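Local coordinates for protein glutathione S-transferase (Burkholderia xenovorans, PDB 2DSA) that probably acts as a glutathione transferase and reductively dechlorinates metabolites of polychlorinated biphenyls, at residues R19-N24 / Q71-Q76. Numbering follows the deposited sequence.
Sequences REAGLN and QYVADQ
Leu23 and Ala21 meet Val73 and Gln76 mainly through aliphatic carbon, and no hydrogen bond joins the two segments. The CB of Ala21, directed at helix 66-76, lies 4.1 Å from CG1 of Val73; the nearest CA atoms across the segments, those of Ala21 and Ala74, are 6.7 Å apart. The other methyl in play is CD1 of Leu23, which reaches CB of Gln76 at 4.0 Å and CG1 of Val73 at 4.3 Å. The Leu23 side chain crosses that of Gln76 at about a right angle, with CD1 against its CB and CG, while the amide leads away. Val73 also packs on Ala17 and Leu18, extending the apolar seam back along helix 12-21.

The one side-chain hydrogen bond between residues of these two segments lies within 71-76. A bend at chi2 (-37°) folds Gln76 back over its own helix, where NE2 donates to Tyr72 O at 2.8 Å, nearly straight at the hydrogen (167°) but from above the carbonyl plane. The same NE2 sits 3.3 Å above the centre of the Tyr72 ring. Bonded to the carbonyl and lying over the ring, the amide is probably restrained in rotation. On that helix, Asp75 and Tyr72 also contact Tyr92 of the second subunit.

Gly22, with positive phi, is the C-prime residue of a Schellman motif that closes helix 12-21 and is followed directly by Leu23. The contact joins the C-terminal end of helix 12-21 and the loop after it to the C-terminal part of helix 66-76, within the thioredoxin-like N-terminal domain of the glutathione transferase fold.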
loop_
_atom_site.group_PDB
_atom_site.type_symbol
_atom_site.label_atom_id
_atom_site.label_comp_id
_atom_site.label_asym_id
_atom_site.label_seq_id
_atom_site.Cartn_x
_atom_site.Cartn_y
_atom_site.Cartn_z
ATOM N N ARG A 19 -12.640 17.171 -3.256
ATOM C CA ARG A 19 -13.984 17.752 -3.394
ATOM C C ARG A 19 -14.863 17.446 -2.201
ATOM O O ARG A 19 -15.625 18.302 -1.762
ATOM C CB ARG A 19 -14.668 17.271 -4.676
ATOM C CG ARG A 19 -13.982 17.782 -5.902
ATOM C CD ARG A 19 -14.813 17.567 -7.129
ATOM N NE ARG A 19 -14.087 18.083 -8.287
ATOM C CZ ARG A 19 -14.277 19.283 -8.835
ATOM N NH1 ARG A 19 -15.212 20.103 -8.361
ATOM N NH2 ARG A 19 -13.538 19.651 -9.874
ATOM N N GLU A 20 -14.749 16.230 -1.676
ATOM C CA GLU A 20 -15.428 15.869 -0.442
ATOM C C GLU A 20 -14.983 16.781 0.709
ATOM O O GLU A 20 -15.800 17.203 1.522
ATOM C CB GLU A 20 -15.197 14.390 -0.087
ATOM C CG GLU A 20 -15.971 13.388 -0.937
ATOM C CD GLU A 20 -17.481 13.362 -0.655
ATOM O OE1 GLU A 20 -17.946 13.823 0.413
ATOM O OE2 GLU A 20 -18.222 12.858 -1.520
ATOM N N ALA A 21 -13.687 17.088 0.749
ATOM C CA ALA A 21 -13.097 17.929 1.779
ATOM C C ALA A 21 -13.470 19.404 1.601
ATOM O O ALA A 21 -13.391 20.184 2.554
ATOM C CB ALA A 21 -11.589 17.778 1.775
ATOM N N GLY A 22 -13.846 19.779 0.380
ATOM C CA GLY A 22 -14.170 21.171 0.057
ATOM C C GLY A 22 -12.963 22.080 -0.106
ATOM O O GLY A 22 -13.098 23.293 0.027
ATOM N N LEU A 23 -11.795 21.504 -0.408
ATOM C CA LEU A 23 -10.529 22.256 -0.494
ATOM C C LEU A 23 -10.327 22.917 -1.857
ATOM O O LEU A 23 -10.883 22.451 -2.866
ATOM C CB LEU A 23 -9.322 21.354 -0.187
ATOM C CG LEU A 23 -9.200 20.678 1.183
ATOM C CD1 LEU A 23 -7.968 19.790 1.237
ATOM C CD2 LEU A 23 -9.170 21.675 2.335
ATOM N N ASN A 24 -9.542 24.004 -1.876
ATOM C CA ASN A 24 -9.141 24.667 -3.119
ATOM C C ASN A 24 -7.998 23.890 -3.732
ATOM O O ASN A 24 -7.054 23.533 -3.039
ATOM C CB ASN A 24 -8.628 26.105 -2.889
ATOM C CG ASN A 24 -9.531 26.943 -1.991
ATOM O OD1 ASN A 24 -10.766 26.965 -2.147
ATOM N ND2 ASN A 24 -8.905 27.673 -1.054
ATOM N N GLN A 71 -4.970 10.491 2.918
ATOM C CA GLN A 71 -4.883 10.721 4.362
ATOM C C GLN A 71 -4.497 12.179 4.685
ATOM O O GLN A 71 -5.067 12.781 5.586
ATOM C CB GLN A 71 -3.902 9.736 5.019
ATOM C CG GLN A 71 -4.442 8.294 5.084
ATOM C CD GLN A 71 -3.509 7.366 5.811
ATOM O OE1 GLN A 71 -3.553 7.266 7.047
ATOM N NE2 GLN A 71 -2.627 6.697 5.061
ATOM N N TYR A 72 -3.523 12.721 3.956
ATOM C CA TYR A 72 -3.193 14.124 4.074
ATOM C C TYR A 72 -4.451 14.964 3.840
ATOM O O TYR A 72 -4.800 15.803 4.674
ATOM C CB TYR A 72 -2.035 14.535 3.139
ATOM C CG TYR A 72 -1.798 16.044 3.158
ATOM C CD1 TYR A 72 -2.461 16.877 2.256
ATOM C CD2 TYR A 72 -0.961 16.635 4.110
ATOM C CE1 TYR A 72 -2.302 18.252 2.283
ATOM C CE2 TYR A 72 -0.775 18.032 4.125
ATOM C CZ TYR A 72 -1.457 18.817 3.217
ATOM O OH TYR A 72 -1.315 20.172 3.221
ATOM N N VAL A 73 -5.152 14.694 2.743
ATOM C CA VAL A 73 -6.365 15.417 2.385
ATOM C C VAL A 73 -7.443 15.378 3.490
ATOM O O VAL A 73 -7.958 16.427 3.926
ATOM C CB VAL A 73 -6.926 14.925 1.029
ATOM C CG1 VAL A 73 -8.329 15.493 0.778
ATOM C CG2 VAL A 73 -5.973 15.283 -0.131
ATOM N N ALA A 74 -7.754 14.172 3.959
ATOM C CA ALA A 74 -8.710 13.988 5.044
ATOM C C ALA A 74 -8.330 14.732 6.337
ATOM O O ALA A 74 -9.196 15.251 7.039
ATOM C CB ALA A 74 -8.900 12.491 5.333
ATOM N N ASP A 75 -7.045 14.735 6.667
ATOM C CA ASP A 75 -6.560 15.373 7.897
ATOM C C ASP A 75 -6.676 16.904 7.860
ATOM O O ASP A 75 -6.612 17.544 8.908
ATOM C CB ASP A 75 -5.112 14.967 8.190
ATOM C CG ASP A 75 -4.991 13.532 8.716
ATOM O OD1 ASP A 75 -3.853 13.023 8.770
ATOM O OD2 ASP A 75 -6.017 12.927 9.095
ATOM N N GLN A 76 -6.847 17.464 6.662
ATOM C CA GLN A 76 -7.048 18.902 6.490
ATOM C C GLN A 76 -8.430 19.336 6.961
ATOM O O GLN A 76 -8.606 20.478 7.384
ATOM C CB GLN A 76 -6.815 19.343 5.031
ATOM C CG GLN A 76 -5.426 19.016 4.467
ATOM C CD GLN A 76 -4.295 19.168 5.489
ATOM O OE1 GLN A 76 -3.968 20.285 5.920
ATOM N NE2 GLN A 76 -3.688 18.037 5.877
#